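PDB 3VA7: KLLA0E08119p from Kluyveromyces lactis, which probably carboxylates urea to urea-1-carboxylate with ATP, hydrogencarbonate and biotin, this piece holding the urea carboxylase part of a longer enzyme that also hydrolyses the product. Local coordinates for residues M242-G245 and F246-I250; M341-A345 and A346-P350. All blocks are in the same frame, centred on the assembly; numbering follows the deposited sequence.

Contact 1. Residues M242-G245 and F246-I250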
loop_
_atom_site.group_PDB
_atom_site.type_symbol
_atom_site.label_atom_id
_atom_site.label_comp_id
_atom_site.label_asym_id
_atom_site.label_seq_id
_atom_site.Cartn_x
_atom_site.Cartn_y
_atom_site.Cartn_z
ATOM N N MET A 242 -11.720 -13.408 -43.477
ATOM C CA MET A 242 -11.162 -12.186 -44.018
ATOM C C MET A 242 -11.799 -11.903 -45.407
ATOM O O MET A 242 -11.992 -12.822 -46.226
ATOM C CB MET A 242 -9.653 -12.371 -44.098
ATOM C CG MET A 242 -8.751 -11.150 -43.746
ATOM S SD MET A 242 -8.856 -10.222 -42.172
ATOM C CE MET A 242 -9.157 -11.545 -41.025
ATOM N N GLY A 243 -12.183 -10.649 -45.646
ATOM C CA GLY A 243 -12.733 -10.241 -46.939
ATOM C C GLY A 243 -11.949 -9.083 -47.529
ATOM O O GLY A 243 -11.435 -8.236 -46.790
ATOM N N ASP A 244 -11.843 -9.011 -48.851
ATOM C CA ASP A 244 -10.987 -7.969 -49.409
ATOM C C ASP A 244 -11.773 -6.750 -49.853
ATOM O O ASP A 244 -11.204 -5.747 -50.351
ATOM C CB ASP A 244 -10.161 -8.518 -50.534
ATOM C CG ASP A 244 -10.974 -8.751 -51.782
ATOM O OD1 ASP A 244 -12.206 -8.564 -51.771
ATOM O OD2 ASP A 244 -10.367 -9.132 -52.779
ATOM N N GLY A 245 -13.080 -6.811 -49.662
ATOM C CA GLY A 245 -13.914 -5.673 -49.976
ATOM C C GLY A 245 -14.302 -5.647 -51.443
ATOM O O GLY A 245 -14.878 -4.660 -51.919
ATOM N N PHE A 246 -14.017 -6.734 -52.161
ATOM C CA PHE A 246 -14.202 -6.753 -53.600
ATOM C C PHE A 246 -14.680 -8.077 -53.980
ATOM O O PHE A 246 -14.454 -8.491 -55.100
ATOM C CB PHE A 246 -12.895 -6.453 -54.357
ATOM C CG PHE A 246 -12.363 -5.072 -54.121
ATOM C CD1 PHE A 246 -13.052 -3.963 -54.589
ATOM C CD2 PHE A 246 -11.174 -4.884 -53.428
ATOM C CE1 PHE A 246 -12.585 -2.621 -54.341
ATOM C CE2 PHE A 246 -10.660 -3.544 -53.160
ATOM C CZ PHE A 246 -11.366 -2.426 -53.619
ATOM N N GLY A 247 -15.308 -8.785 -53.056
ATOM C CA GLY A 247 -15.913 -10.066 -53.410
ATOM C C GLY A 247 -15.146 -11.322 -53.033
ATOM O O GLY A 247 -15.720 -12.429 -53.011
ATOM N N LYS A 248 -13.851 -11.175 -52.747
ATOM C CA LYS A 248 -13.030 -12.302 -52.243
ATOM C C LYS A 248 -13.123 -12.431 -50.734
ATOM O O LYS A 248 -13.122 -11.419 -50.008
ATOM C CB LYS A 248 -11.573 -12.206 -52.689
ATOM C CG LYS A 248 -11.234 -13.116 -53.891
ATOM C CD LYS A 248 -10.603 -12.180 -54.944
ATOM C CE LYS A 248 -9.597 -12.831 -55.901
ATOM N NZ LYS A 248 -8.489 -11.839 -56.194
ATOM N N ALA A 249 -13.230 -13.677 -50.266
ATOM C CA ALA A 249 -13.338 -13.929 -48.829
ATOM C C ALA A 249 -12.585 -15.202 -48.503
ATOM O O ALA A 249 -12.510 -16.087 -49.340
ATOM C CB ALA A 249 -14.831 -14.005 -48.378
ATOM N N ILE A 250 -12.027 -15.309 -47.299
ATOM C CA ILE A 250 -11.226 -16.501 -46.937
ATOM C C ILE A 250 -11.467 -16.921 -45.485
ATOM O O ILE A 250 -11.623 -16.054 -44.604
ATOM C CB ILE A 250 -9.745 -16.279 -47.265
ATOM C CG1 ILE A 250 -8.888 -17.436 -46.794
ATOM C CG2 ILE A 250 -9.242 -14.969 -46.639
ATOM C CD1 ILE A 250 -7.562 -17.479 -47.547
HETATM O O HOH W 1 -15.147 -9.211 -50.216
#
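The turn of a beta hairpin, joining strands 235-244 and 249-261 in the biotin carboxylase region, is held from inside by the carboxylate of Asp244. The antiparallel strands enter it through the hydrogen-bonded pair Met242 and Ile250: Met242 N gives to Ile250 O at 2.9 Å, and Ile250 N returns the bond to Met242 O. Both side chains start on one face of the sheet, Met242 CB 3.7 Å from Ile250 CG2, an apolar pair suited to the buried side where Met242 also meets Trp340. Gly243 and Ala249 form the next, non-hydrogen-bonded pair, and Asp244 N gives to Lys248 O at the mouth of the turn. With CG between its backbone N and carbonyl carbon (chi1 74°), Asp244 turns OD1 back into the loop, where Phe246 N at 2.6 Å and Lys248 N at 3.2 Å reach it from opposite faces of the carboxylate plane. The first bond makes an Asx turn, which suits the short aspartate, and the pair restrains its rotation. Gly245 and Gly247 have positive phi angles at which a CB would strike the preceding carbonyl oxygen. One face of the Phe246 ring lies over Gly245 O, and a water accepts from Gly247 N at 2.9 Å.

Contact 2. Residues M341-A345 and A346-P350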
loop_
_atom_site.group_PDB
_atom_site.type_symbol
_atom_site.label_atom_id
_atom_site.label_comp_id
_atom_site.label_asym_id
_atom_site.label_seq_id
_atom_site.Cartn_x
_atom_site.Cartn_y
_atom_site.Cartn_z
ATOM N N MET A 341 -5.726 -6.784 -41.807
ATOM C CA MET A 341 -6.728 -5.748 -41.850
ATOM C C MET A 341 -6.121 -4.471 -42.447
ATOM O O MET A 341 -6.685 -3.863 -43.369
ATOM C CB MET A 341 -7.257 -5.451 -40.451
ATOM C CG MET A 341 -8.102 -6.584 -39.794
ATOM S SD MET A 341 -8.673 -6.147 -38.133
ATOM C CE MET A 341 -9.592 -4.641 -38.350
ATOM N N LEU A 342 -4.968 -4.060 -41.954
ATOM C CA LEU A 342 -4.425 -2.804 -42.412
ATOM C C LEU A 342 -4.170 -2.857 -43.931
ATOM O O LEU A 342 -4.503 -1.911 -44.658
ATOM C CB LEU A 342 -3.154 -2.444 -41.631
ATOM C CG LEU A 342 -3.404 -2.022 -40.180
ATOM C CD1 LEU A 342 -2.107 -2.071 -39.311
ATOM C CD2 LEU A 342 -4.044 -0.662 -40.094
ATOM N N ARG A 343 -3.599 -3.964 -44.393
ATOM C CA ARG A 343 -3.161 -4.066 -45.744
ATOM C C ARG A 343 -4.386 -4.106 -46.633
ATOM O O ARG A 343 -4.391 -3.459 -47.699
ATOM C CB ARG A 343 -2.314 -5.309 -45.964
ATOM C CG ARG A 343 -0.891 -5.290 -45.354
ATOM C CD ARG A 343 -0.056 -6.447 -45.947
ATOM N NE ARG A 343 -0.383 -6.591 -47.380
ATOM C CZ ARG A 343 0.064 -7.542 -48.219
ATOM N NH1 ARG A 343 0.913 -8.506 -47.813
ATOM N NH2 ARG A 343 -0.364 -7.530 -49.492
ATOM N N ILE A 344 -5.432 -4.813 -46.184
ATOM C CA ILE A 344 -6.647 -4.919 -46.963
ATOM C C ILE A 344 -7.327 -3.569 -47.074
ATOM O O ILE A 344 -7.838 -3.227 -48.134
ATOM C CB ILE A 344 -7.665 -5.928 -46.360
ATOM C CG1 ILE A 344 -7.169 -7.356 -46.557
ATOM C CG2 ILE A 344 -9.090 -5.700 -46.953
ATOM C CD1 ILE A 344 -7.900 -8.340 -45.716
ATOM N N ALA A 345 -7.348 -2.835 -45.966
ATOM C CA ALA A 345 -8.063 -1.569 -45.874
ATOM C C ALA A 345 -7.440 -0.524 -46.756
ATOM O O ALA A 345 -8.096 0.510 -47.005
ATOM C CB ALA A 345 -8.101 -1.052 -44.465
ATOM N N ALA A 346 -6.197 -0.768 -47.196
ATOM C CA ALA A 346 -5.475 0.184 -48.010
ATOM C C ALA A 346 -5.334 -0.357 -49.456
ATOM O O ALA A 346 -4.520 0.145 -50.256
ATOM C CB ALA A 346 -4.149 0.455 -47.400
ATOM N N ASN A 347 -6.133 -1.392 -49.757
ATOM C CA ASN A 347 -6.281 -2.013 -51.096
ATOM C C ASN A 347 -5.014 -2.619 -51.582
ATOM O O ASN A 347 -4.721 -2.601 -52.749
ATOM C CB ASN A 347 -6.821 -1.048 -52.189
ATOM C CG ASN A 347 -8.178 -0.417 -51.844
ATOM O OD1 ASN A 347 -9.003 -0.937 -51.078
ATOM N ND2 ASN A 347 -8.406 0.726 -52.435
ATOM N N ASP A 348 -4.243 -3.126 -50.655
ATOM C CA ASP A 348 -2.992 -3.788 -50.971
ATOM C C ASP A 348 -3.190 -5.145 -50.302
ATOM O O ASP A 348 -2.369 -5.625 -49.502
ATOM C CB ASP A 348 -1.803 -2.973 -50.436
ATOM C CG ASP A 348 -0.453 -3.674 -50.625
ATOM O OD1 ASP A 348 0.314 -3.281 -51.543
ATOM O OD2 ASP A 348 -0.130 -4.600 -49.837
ATOM N N SER A 349 -4.318 -5.763 -50.640
ATOM C CA SER A 349 -4.667 -7.043 -50.052
ATOM C C SER A 349 -3.678 -8.194 -50.421
ATOM O O SER A 349 -3.135 -8.261 -51.523
ATOM C CB SER A 349 -6.167 -7.355 -50.318
ATOM O OG SER A 349 -6.459 -8.758 -50.360
ATOM N N PRO A 350 -3.442 -9.100 -49.468
ATOM C CA PRO A 350 -2.797 -10.392 -49.823
ATOM C C PRO A 350 -3.562 -11.016 -50.966
ATOM O O PRO A 350 -4.776 -10.922 -51.011
ATOM C CB PRO A 350 -3.043 -11.266 -48.586
ATOM C CG PRO A 350 -3.217 -10.284 -47.459
ATOM C CD PRO A 350 -3.844 -9.034 -48.051
#
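The guanidinium of Arg343 has Pro350 CD over one face, 3.9 Å above the plane and offset toward the rim, while Asp348 O lies at its edge, close to the plane. Two nitrogens grip that single oxygen side-on: NE approaches Asp348 O at 3.1 Å, nearly along the C=O axis, and NH2 reaches the same oxygen at 2.8 Å from above the carbonyl plane. NH2 also forms a salt bridge with Asp348 OD2 at 3.0 Å, the carboxylate plane turned 56° from the guanidinium. A bend at chi3 (39°) folds the long arginine chain back to this backbone carbonyl, while Asp348 holds CG anti to its own N (chi1 175°), which brings OD2 to the same guanidinium. These bonds lie across a Schellman motif that ends helix 337-345. Asn347, the C-prime residue, takes up the positive phi that asparagine tolerates well; its N gives to Ile344 O at 3.0 Å, and Asp348 N gives to Arg343 O. The latter oxygen also receives Ala346 N, from the opposite face of its carbonyl plane. Asn347 OD1 is hydrogen-bonded to Lys297 NZ, a partner outside the turn. A leucine in place of Arg343 would probably leave the Asp348 carboxylate without its charged mate and its carbonyl oxygen without two donors, so that the chain after the helix could shift more easily. Next to Arg343 in the helix, Ile344 CG1 packs 3.9 Å from Ser349 CB and also touches Pro350 CD, the isoleucine and proline side chains crossing at about a right angle.

Contacts 1 and 2 hold different elements, a hairpin turn and a helix C-terminus, yet their centres lie about 10 Å apart within the biotin carboxylase part, far from the bound biotin and urea. Each runs from a buried strand or helix out to an exposed turn. Their inner parts meet in an apolar seam, where Met242 CG comes within 3.5 Å of Ile344 CD1; farther out, Asp244 CB packs on Ser349 OG. An aspartate serves both turns differently: in contact 1 its carboxylate accepts backbone N-H groups, whereas in contact 2 both carboxylate and backbone carbonyl receive an arginine. At the surface the two turns come together where the ring of Phe246 packs against the amide of Asn347.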